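Local coordinates for protein NH(3)-dependent NAD(+) synthetase (Francisella tularensis subsp. holarctica LVS, PDB 3FIU) that belongs to the NAD synthase family of HUP-clan alpha/beta proteins and, in this model, holds adenosine monophosphate, pyrophosphate and magnesium, at residues K15-L20 and V50-P55; D22-M25 and G31-I34; M71-E76 and K185-K190. All blocks are in the same frame, centred on the assembly; numbering follows the deposited sequence.

Contact 1: K15-L20 and V50-P55; sequences KLVNWL and VKTGLP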
loop_
_atom_site.group_PDB
_atom_site.type_symbol
_atom_site.label_atom_id
_atom_site.label_comp_id
_atom_site.label_asym_id
_atom_site.label_seq_id
_atom_site.Cartn_x
_atom_site.Cartn_y
_atom_site.Cartn_z
ATOM N N LYS A 15 -21.418 15.817 10.094
ATOM C CA LYS A 15 -21.167 14.464 10.605
ATOM C C LYS A 15 -19.770 13.988 10.236
ATOM O O LYS A 15 -19.056 13.454 11.070
ATOM C CB LYS A 15 -22.221 13.486 10.124
ATOM C CG LYS A 15 -23.491 13.513 10.968
ATOM C CD LYS A 15 -24.659 12.877 10.239
ATOM C CE LYS A 15 -25.935 13.043 11.066
ATOM N NZ LYS A 15 -27.130 13.439 10.267
ATOM N N LEU A 16 -19.381 14.228 8.988
ATOM C CA LEU A 16 -18.074 13.834 8.489
ATOM C C LEU A 16 -16.947 14.572 9.206
ATOM O O LEU A 16 -15.939 13.967 9.595
ATOM C CB LEU A 16 -18.041 14.095 6.990
ATOM C CG LEU A 16 -17.473 13.020 6.080
ATOM C CD1 LEU A 16 -17.658 11.598 6.649
ATOM C CD2 LEU A 16 -18.080 13.184 4.696
ATOM N N VAL A 17 -17.133 15.880 9.412
ATOM C CA VAL A 17 -16.157 16.707 10.131
ATOM C C VAL A 17 -15.966 16.204 11.578
ATOM O O VAL A 17 -14.832 16.091 12.069
ATOM C CB VAL A 17 -16.555 18.228 10.112
ATOM C CG1 VAL A 17 -15.638 19.028 11.008
ATOM C CG2 VAL A 17 -16.496 18.798 8.676
ATOM N N ASN A 18 -17.075 15.903 12.248
ATOM C CA ASN A 18 -17.026 15.375 13.617
ATOM C C ASN A 18 -16.289 14.034 13.651
ATOM O O ASN A 18 -15.400 13.824 14.485
ATOM C CB ASN A 18 -18.437 15.198 14.180
ATOM C CG ASN A 18 -19.138 16.524 14.478
ATOM O OD1 ASN A 18 -18.494 17.550 14.710
ATOM N ND2 ASN A 18 -20.469 16.498 14.483
ATOM N N TRP A 19 -16.642 13.162 12.701
ATOM C CA TRP A 19 -16.013 11.847 12.560
ATOM C C TRP A 19 -14.515 11.947 12.240
ATOM O O TRP A 19 -13.693 11.255 12.852
ATOM C CB TRP A 19 -16.768 11.025 11.521
ATOM C CG TRP A 19 -16.172 9.664 11.243
ATOM C CD1 TRP A 19 -16.325 8.533 11.991
ATOM C CD2 TRP A 19 -15.331 9.306 10.137
ATOM N NE1 TRP A 19 -15.638 7.482 11.416
ATOM C CE2 TRP A 19 -15.020 7.931 10.277
ATOM C CE3 TRP A 19 -14.827 10.010 9.031
ATOM C CZ2 TRP A 19 -14.214 7.253 9.366
ATOM C CZ3 TRP A 19 -14.020 9.339 8.119
ATOM C CH2 TRP A 19 -13.734 7.964 8.286
ATOM N N LEU A 20 -14.150 12.806 11.296
ATOM C CA LEU A 20 -12.742 13.025 11.010
ATOM C C LEU A 20 -11.996 13.481 12.258
ATOM O O LEU A 20 -10.927 12.939 12.581
ATOM C CB LEU A 20 -12.547 14.036 9.875
ATOM C CG LEU A 20 -12.769 13.522 8.460
ATOM C CD1 LEU A 20 -12.806 14.702 7.499
ATOM C CD2 LEU A 20 -11.726 12.463 8.028
ATOM N N VAL A 50 -10.057 20.617 6.858
ATOM C CA VAL A 50 -9.829 21.977 7.349
ATOM C C VAL A 50 -10.888 22.396 8.374
ATOM O O VAL A 50 -10.559 23.052 9.365
ATOM C CB VAL A 50 -9.733 23.002 6.207
ATOM C CG1 VAL A 50 -9.700 24.401 6.788
ATOM C CG2 VAL A 50 -8.457 22.734 5.411
ATOM N N LYS A 51 -12.137 21.991 8.146
ATOM C CA LYS A 51 -13.244 22.339 9.051
ATOM C C LYS A 51 -13.155 21.729 10.448
ATOM O O LYS A 51 -13.791 22.229 11.381
ATOM C CB LYS A 51 -14.585 21.966 8.428
ATOM C CG LYS A 51 -15.003 22.894 7.282
ATOM C CD LYS A 51 -16.483 23.166 7.308
ATOM C CE LYS A 51 -16.841 24.244 6.310
ATOM N NZ LYS A 51 -16.342 25.575 6.741
ATOM N N THR A 52 -12.382 20.654 10.612
ATOM C CA THR A 52 -12.164 20.073 11.947
ATOM C C THR A 52 -11.376 21.016 12.857
ATOM O O THR A 52 -11.355 20.824 14.066
ATOM C CB THR A 52 -11.327 18.751 11.905
ATOM O OG1 THR A 52 -9.981 19.048 11.518
ATOM C CG2 THR A 52 -11.947 17.696 10.979
ATOM N N GLY A 53 -10.696 21.996 12.263
ATOM C CA GLY A 53 -9.773 22.872 12.988
ATOM C C GLY A 53 -8.442 22.229 13.368
ATOM O O GLY A 53 -7.616 22.865 14.027
ATOM N N LEU A 54 -8.226 20.971 12.977
ATOM C CA LEU A 54 -6.935 20.306 13.200
ATOM C C LEU A 54 -5.953 20.636 12.076
ATOM O O LEU A 54 -6.387 20.884 10.961
ATOM C CB LEU A 54 -7.109 18.795 13.322
ATOM C CG LEU A 54 -8.015 18.279 14.461
ATOM C CD1 LEU A 54 -8.431 16.840 14.182
ATOM C CD2 LEU A 54 -7.297 18.392 15.790
ATOM N N PRO A 55 -4.636 20.680 12.381
ATOM C CA PRO A 55 -3.603 20.937 11.374
ATOM C C PRO A 55 -3.828 20.081 10.132
ATOM O O PRO A 55 -4.060 18.882 10.240
ATOM C CB PRO A 55 -2.313 20.518 12.076
ATOM C CG PRO A 55 -2.568 20.835 13.537
ATOM C CD PRO A 55 -4.059 20.527 13.735
#
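Val17 sets its two methyls against Lys51 and Thr52. With CG1 anti to the backbone N (chi1 173°), that methyl lies against the peptide joining Lys51 to Thr52, Val17 CG1 being 3.7 Å from Thr52 N. The other branch meets the root of the Lys51 side chain, with Val17 CG2 3.7 Å from Lys51 CB. Beyond this point the Lys51 chain bends off, so only its base packs on the valine and its end leads away.

Thr52 answers from the opposite segment with its methyl. Thr52 CG2 comes in beside the turn of helix 9-25 that runs from Val17 to Leu20, 3.5 Å from Val17 O and 3.9 Å from Leu20 CB. The same rotation (chi1 69°) turns OG1 to the loop side, between its own backbone N and carbonyl carbon. There Thr52 OG1 accepts from Leu54 N at 3.0 Å, closing an ST turn, and it also bonds to Ala49 O. Between Thr52 and Leu54, Gly53, with positive phi, takes the chain out of the helix and on toward strand 56-60.

Leu48 of helix 40-51 touches both Val17 and Leu20 and carries the interface further into the fold, while Phe249 of the second subunit packs on Lys15 and Leu16.

Chemically, then, the side chains meet through carbon, methyls against methyl, methylene and peptide atoms, and none of these contacts is a polar bond. The threonine hydroxyl spends its bonds within its own turn, on Ala49 O and Leu54 N, which fixes its rotation and leaves Thr52 to offer helix 9-25 an apolar surface.

Contact 2: D22-M25 and G31-I34; sequences DSCM and GFVI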
loop_
_atom_site.group_PDB
_atom_site.type_symbol
_atom_site.label_atom_id
_atom_site.label_comp_id
_atom_site.label_asym_id
_atom_site.label_seq_id
_atom_site.Cartn_x
_atom_site.Cartn_y
_atom_site.Cartn_z
ATOM N N ASP A 22 -12.819 13.174 15.572
ATOM C CA ASP A 22 -12.785 12.119 16.581
ATOM C C ASP A 22 -11.838 11.003 16.150
ATOM O O ASP A 22 -11.043 10.530 16.949
ATOM C CB ASP A 22 -14.183 11.512 16.807
ATOM C CG ASP A 22 -15.168 12.466 17.514
ATOM O OD1 ASP A 22 -16.377 12.129 17.549
ATOM O OD2 ASP A 22 -14.759 13.530 18.042
ATOM N N SER A 23 -11.940 10.582 14.892
ATOM C CA SER A 23 -11.082 9.533 14.367
ATOM C C SER A 23 -9.607 9.901 14.500
ATOM O O SER A 23 -8.802 9.074 14.905
ATOM C CB SER A 23 -11.445 9.210 12.911
ATOM O OG SER A 23 -12.729 8.599 12.858
ATOM N N CYS A 24 -9.272 11.151 14.196
ATOM C CA CYS A 24 -7.886 11.628 14.237
ATOM C C CYS A 24 -7.362 11.747 15.668
ATOM O O CYS A 24 -6.288 11.221 15.992
ATOM C CB CYS A 24 -7.767 12.953 13.495
ATOM S SG CYS A 24 -6.136 13.651 13.428
ATOM N N MET A 25 -8.132 12.421 16.520
ATOM C CA MET A 25 -7.870 12.457 17.963
ATOM C C MET A 25 -7.606 11.057 18.525
ATOM O O MET A 25 -6.588 10.836 19.195
ATOM C CB MET A 25 -9.057 13.088 18.705
ATOM C CG MET A 25 -9.228 14.577 18.471
ATOM S SD MET A 25 -7.739 15.472 18.938
ATOM C CE MET A 25 -7.761 15.218 20.723
ATOM N N GLY A 31 -3.268 15.615 13.197
ATOM C CA GLY A 31 -3.971 16.205 12.054
ATOM C C GLY A 31 -3.853 15.352 10.800
ATOM O O GLY A 31 -3.658 14.113 10.878
ATOM N N PHE A 32 -3.905 16.025 9.657
ATOM C CA PHE A 32 -4.125 15.386 8.382
ATOM C C PHE A 32 -3.127 15.813 7.337
ATOM O O PHE A 32 -2.553 16.911 7.382
ATOM C CB PHE A 32 -5.524 15.765 7.854
ATOM C CG PHE A 32 -6.646 15.445 8.814
ATOM C CD1 PHE A 32 -7.231 16.457 9.585
ATOM C CD2 PHE A 32 -7.113 14.130 8.945
ATOM C CE1 PHE A 32 -8.265 16.143 10.494
ATOM C CE2 PHE A 32 -8.159 13.810 9.822
ATOM C CZ PHE A 32 -8.721 14.829 10.620
ATOM N N VAL A 33 -2.972 14.941 6.354
ATOM C CA VAL A 33 -2.305 15.314 5.121
ATOM C C VAL A 33 -3.120 14.710 3.974
ATOM O O VAL A 33 -3.749 13.624 4.125
ATOM C CB VAL A 33 -0.797 14.897 5.119
ATOM C CG1 VAL A 33 -0.628 13.379 5.180
ATOM C CG2 VAL A 33 -0.021 15.495 3.883
ATOM N N ILE A 34 -3.112 15.407 2.840
ATOM C CA ILE A 34 -3.938 15.012 1.706
ATOM C C ILE A 34 -3.245 15.426 0.414
ATOM O O ILE A 34 -2.624 16.481 0.374
ATOM C CB ILE A 34 -5.346 15.617 1.808
ATOM C CG1 ILE A 34 -6.234 15.055 0.688
ATOM C CG2 ILE A 34 -5.300 17.146 1.697
ATOM C CD1 ILE A 34 -7.695 15.173 0.979
#
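Cys24 reaches from the last turns of helix 9-25 to the ring of Phe32, and its conformation decides which atom touches what. SG stands anti to the backbone N (chi1 -179°), extended away from the helix and over one face of the phenyl ring. Cys24 SG sits 4.3 Å from the centroid of the Phe32 ring, 22° off the ring normal, so the sulfur is above the face but displaced toward the rim. This is a Cys sulfur-aromatic contact. The carbon behind it also packs: Cys24 CB lies 3.6 Å from Phe32 CZ, with CE2 the next nearest ring atom.

The ring reaches the helix because CG of Phe32 is anti to its carbonyl carbon (chi1 -56°), which swings the far end of the ring back toward Cys24. CZ and CE2 therefore do the touching.

The sulfur also rests against the backbone of Gly31, roughly at right angles to its line to the ring. Cys24 SG is 3.5 Å from Gly31 N and nearly as close to Gly31 O, a van der Waals approach to the extended backbone. Gly31 has no side chain; the thiol thus lies in the angle between main chain and ring, and all three residues are buried.

In the fold, helix 9-25 leads through a short connection into strand 31-35, an inner strand of the parallel sheet, flanked by strands 56-60 and 137-139. Ile138 of strand 137-139 touches both Cys24 and Phe32, and Ala49 of helix 40-51 also packs on the ring. Val33 is directed elsewhere, onto Leu128, Tyr131 and Ala132 of helix 113-135.

Contact 3: M71-E76 and K185-K190; sequences MQDALE and KNILDK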
loop_
_atom_site.group_PDB
_atom_site.type_symbol
_atom_site.label_atom_id
_atom_site.label_comp_id
_atom_site.label_asym_id
_atom_site.label_seq_id
_atom_site.Cartn_x
_atom_site.Cartn_y
_atom_site.Cartn_z
ATOM N N MET A 71 -2.795 21.801 -11.220
ATOM C CA MET A 71 -1.961 22.326 -10.156
ATOM C C MET A 71 -2.470 23.697 -9.720
ATOM O O MET A 71 -2.533 23.974 -8.522
ATOM C CB MET A 71 -0.500 22.441 -10.582
ATOM C CG MET A 71 0.430 22.897 -9.458
ATOM S SD MET A 71 2.059 23.362 -10.085
ATOM C CE MET A 71 1.644 24.993 -10.633
ATOM N N GLN A 72 -2.818 24.552 -10.695
ATOM C CA GLN A 72 -3.291 25.920 -10.372
ATOM C C GLN A 72 -4.587 25.924 -9.570
ATOM O O GLN A 72 -4.739 26.702 -8.626
ATOM C CB GLN A 72 -3.393 26.806 -11.640
ATOM C CG GLN A 72 -2.050 26.925 -12.361
ATOM C CD GLN A 72 -2.084 27.751 -13.630
ATOM O OE1 GLN A 72 -1.274 28.664 -13.787
ATOM N NE2 GLN A 72 -2.978 27.410 -14.563
ATOM N N ASP A 73 -5.509 25.030 -9.937
ATOM C CA ASP A 73 -6.779 24.908 -9.206
ATOM C C ASP A 73 -6.568 24.407 -7.780
ATOM O O ASP A 73 -7.214 24.875 -6.844
ATOM C CB ASP A 73 -7.727 23.964 -9.944
ATOM C CG ASP A 73 -8.327 24.582 -11.206
ATOM O OD1 ASP A 73 -8.922 23.804 -12.013
ATOM O OD2 ASP A 73 -8.183 25.807 -11.413
ATOM N N ALA A 74 -5.673 23.430 -7.623
ATOM C CA ALA A 74 -5.326 22.948 -6.269
ATOM C C ALA A 74 -4.739 24.096 -5.418
ATOM O O ALA A 74 -5.066 24.255 -4.244
ATOM C CB ALA A 74 -4.334 21.793 -6.366
ATOM N N LEU A 75 -3.831 24.860 -6.029
ATOM C CA LEU A 75 -3.222 26.017 -5.364
ATOM C C LEU A 75 -4.277 27.036 -4.993
ATOM O O LEU A 75 -4.256 27.575 -3.893
ATOM C CB LEU A 75 -2.174 26.677 -6.262
ATOM C CG LEU A 75 -0.749 26.140 -6.174
ATOM C CD1 LEU A 75 0.159 26.786 -7.251
ATOM C CD2 LEU A 75 -0.209 26.355 -4.754
ATOM N N GLU A 76 -5.207 27.281 -5.911
ATOM C CA GLU A 76 -6.309 28.187 -5.615
ATOM C C GLU A 76 -7.084 27.752 -4.353
ATOM O O GLU A 76 -7.349 28.575 -3.460
ATOM C CB GLU A 76 -7.254 28.334 -6.804
ATOM C CG GLU A 76 -8.321 29.395 -6.491
ATOM C CD GLU A 76 -9.225 29.703 -7.652
ATOM O OE1 GLU A 76 -8.748 29.636 -8.812
ATOM O OE2 GLU A 76 -10.408 30.007 -7.403
ATOM N N LYS A 185 -15.162 27.170 -8.550
ATOM C CA LYS A 185 -15.981 26.823 -9.706
ATOM C C LYS A 185 -15.332 25.907 -10.745
ATOM O O LYS A 185 -15.994 24.981 -11.223
ATOM C CB LYS A 185 -16.468 28.114 -10.371
ATOM C CG LYS A 185 -17.302 27.898 -11.611
ATOM C CD LYS A 185 -17.844 29.230 -12.141
ATOM C CE LYS A 185 -18.570 29.059 -13.486
ATOM N NZ LYS A 185 -19.734 28.113 -13.358
ATOM N N ASN A 186 -14.077 26.168 -11.145
ATOM C CA ASN A 186 -13.448 25.285 -12.145
ATOM C C ASN A 186 -13.313 23.833 -11.707
ATOM O O ASN A 186 -13.386 22.920 -12.542
ATOM C CB ASN A 186 -12.087 25.775 -12.631
ATOM C CG ASN A 186 -11.720 25.156 -13.957
ATOM O OD1 ASN A 186 -12.464 25.280 -14.923
ATOM N ND2 ASN A 186 -10.619 24.437 -14.001
ATOM N N ILE A 187 -13.138 23.630 -10.404
ATOM C CA ILE A 187 -13.061 22.267 -9.843
ATOM C C ILE A 187 -14.447 21.619 -9.894
ATOM O O ILE A 187 -14.577 20.452 -10.284
ATOM C CB ILE A 187 -12.511 22.309 -8.423
ATOM C CG1 ILE A 187 -11.054 22.848 -8.471
ATOM C CG2 ILE A 187 -12.575 20.906 -7.736
ATOM C CD1 ILE A 187 -10.452 23.080 -7.073
ATOM N N LEU A 188 -15.476 22.389 -9.525
ATOM C CA LEU A 188 -16.872 21.931 -9.653
ATOM C C LEU A 188 -17.220 21.520 -11.084
ATOM O O LEU A 188 -17.928 20.553 -11.291
ATOM C CB LEU A 188 -17.862 23.012 -9.167
ATOM C CG LEU A 188 -17.858 23.382 -7.662
ATOM C CD1 LEU A 188 -18.893 24.462 -7.343
ATOM C CD2 LEU A 188 -18.066 22.153 -6.758
ATOM N N ASP A 189 -16.732 22.280 -12.059
ATOM C CA ASP A 189 -17.197 22.150 -13.442
ATOM C C ASP A 189 -16.374 21.222 -14.315
ATOM O O ASP A 189 -16.856 20.808 -15.382
ATOM C CB ASP A 189 -17.258 23.532 -14.122
ATOM C CG ASP A 189 -18.311 24.440 -13.515
ATOM O OD1 ASP A 189 -19.095 23.989 -12.654
ATOM O OD2 ASP A 189 -18.341 25.634 -13.882
ATOM N N LYS A 190 -15.140 20.923 -13.904
ATOM C CA LYS A 190 -14.220 20.167 -14.758
ATOM C C LYS A 190 -14.608 18.695 -14.816
ATOM O O LYS A 190 -15.296 18.199 -13.936
ATOM C CB LYS A 190 -12.746 20.338 -14.356
ATOM C CG LYS A 190 -12.316 19.661 -13.071
ATOM C CD LYS A 190 -10.737 19.660 -12.884
ATOM C CE LYS A 190 -10.155 21.066 -12.738
ATOM N NZ LYS A 190 -8.811 21.102 -12.054
#
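The backbones approach most closely at Asp73, in the middle of helix 68-81, and Ile187, in the short helix 185-189, with 6.8 Å between their CA atoms. Helix 68-81 is the connecting helix of a beta-alpha-beta crossover between the parallel strands 56-60 and 84-87, in the alpha/beta fold of the HUP clan; the other segment comes from more than a hundred residues later.

A single carboxylate oxygen carries the polar part. Asp73 OD1 receives two donors, one on each lone pair. Asn186 ND2 takes the syn lone pair of Asp73 OD1 at 2.7 Å, along a fairly straight bond (163° at the hydrogen) that lies almost in the amide plane. The two side chains cross at about a right angle, and their amide and carboxylate planes are turned 65° apart. Lys190 NZ, also 2.7 Å from Asp73 OD1, makes a salt bridge. Lys190 is the first residue beyond helix 185-189; its CG lies between the backbone N and carbonyl carbon (chi1 72°), and a further bend at chi3 helps bring the amine round to the anti side of Asp73 OD1; the two side chains come from opposite directions.

The same amine has a salt bridge to Asp70 and a bond to Gly38 O, in the SGGIDS loop, the PP-loop signature of this family. Gly38 lies between pocket residues Ser37 and Gly39, so Lys190 joins helix 68-81 to the loop that lines the pyrophosphate site. The other oxygen, Asp73 OD2, is held by Gln69, which helps fix the carboxylate's rotation.

Beside the polar pairs, Ile187 packs on the aspartate's aliphatic root, with Ile187 CG1 3.8 Å from Asp73 CB and Ile187 CD1 3.7 Å from Asp73 O.

Contacts 1 and 2 are neighbours, with centres about 8 Å apart. Both draw on helix 9-25, and contact 2 is nested along the chain inside the loop that contact 1 closes. Phe32 joins them: Phe32 N is 2.9 Å from Pro55 O, a probable hydrogen bond, and its ring packs on Leu20, Thr52 and Leu54. Contact 3 stands apart, its centre about 22 Å from that of contact 1 and about 24 Å from that of contact 2. It is also the one close to the bound pyrophosphate and magnesium, each about 7 Å from the side chain of Lys190. Adenosine monophosphate lies about 12 Å from the Phe32 side chain and about 13 Å from that of Leu20.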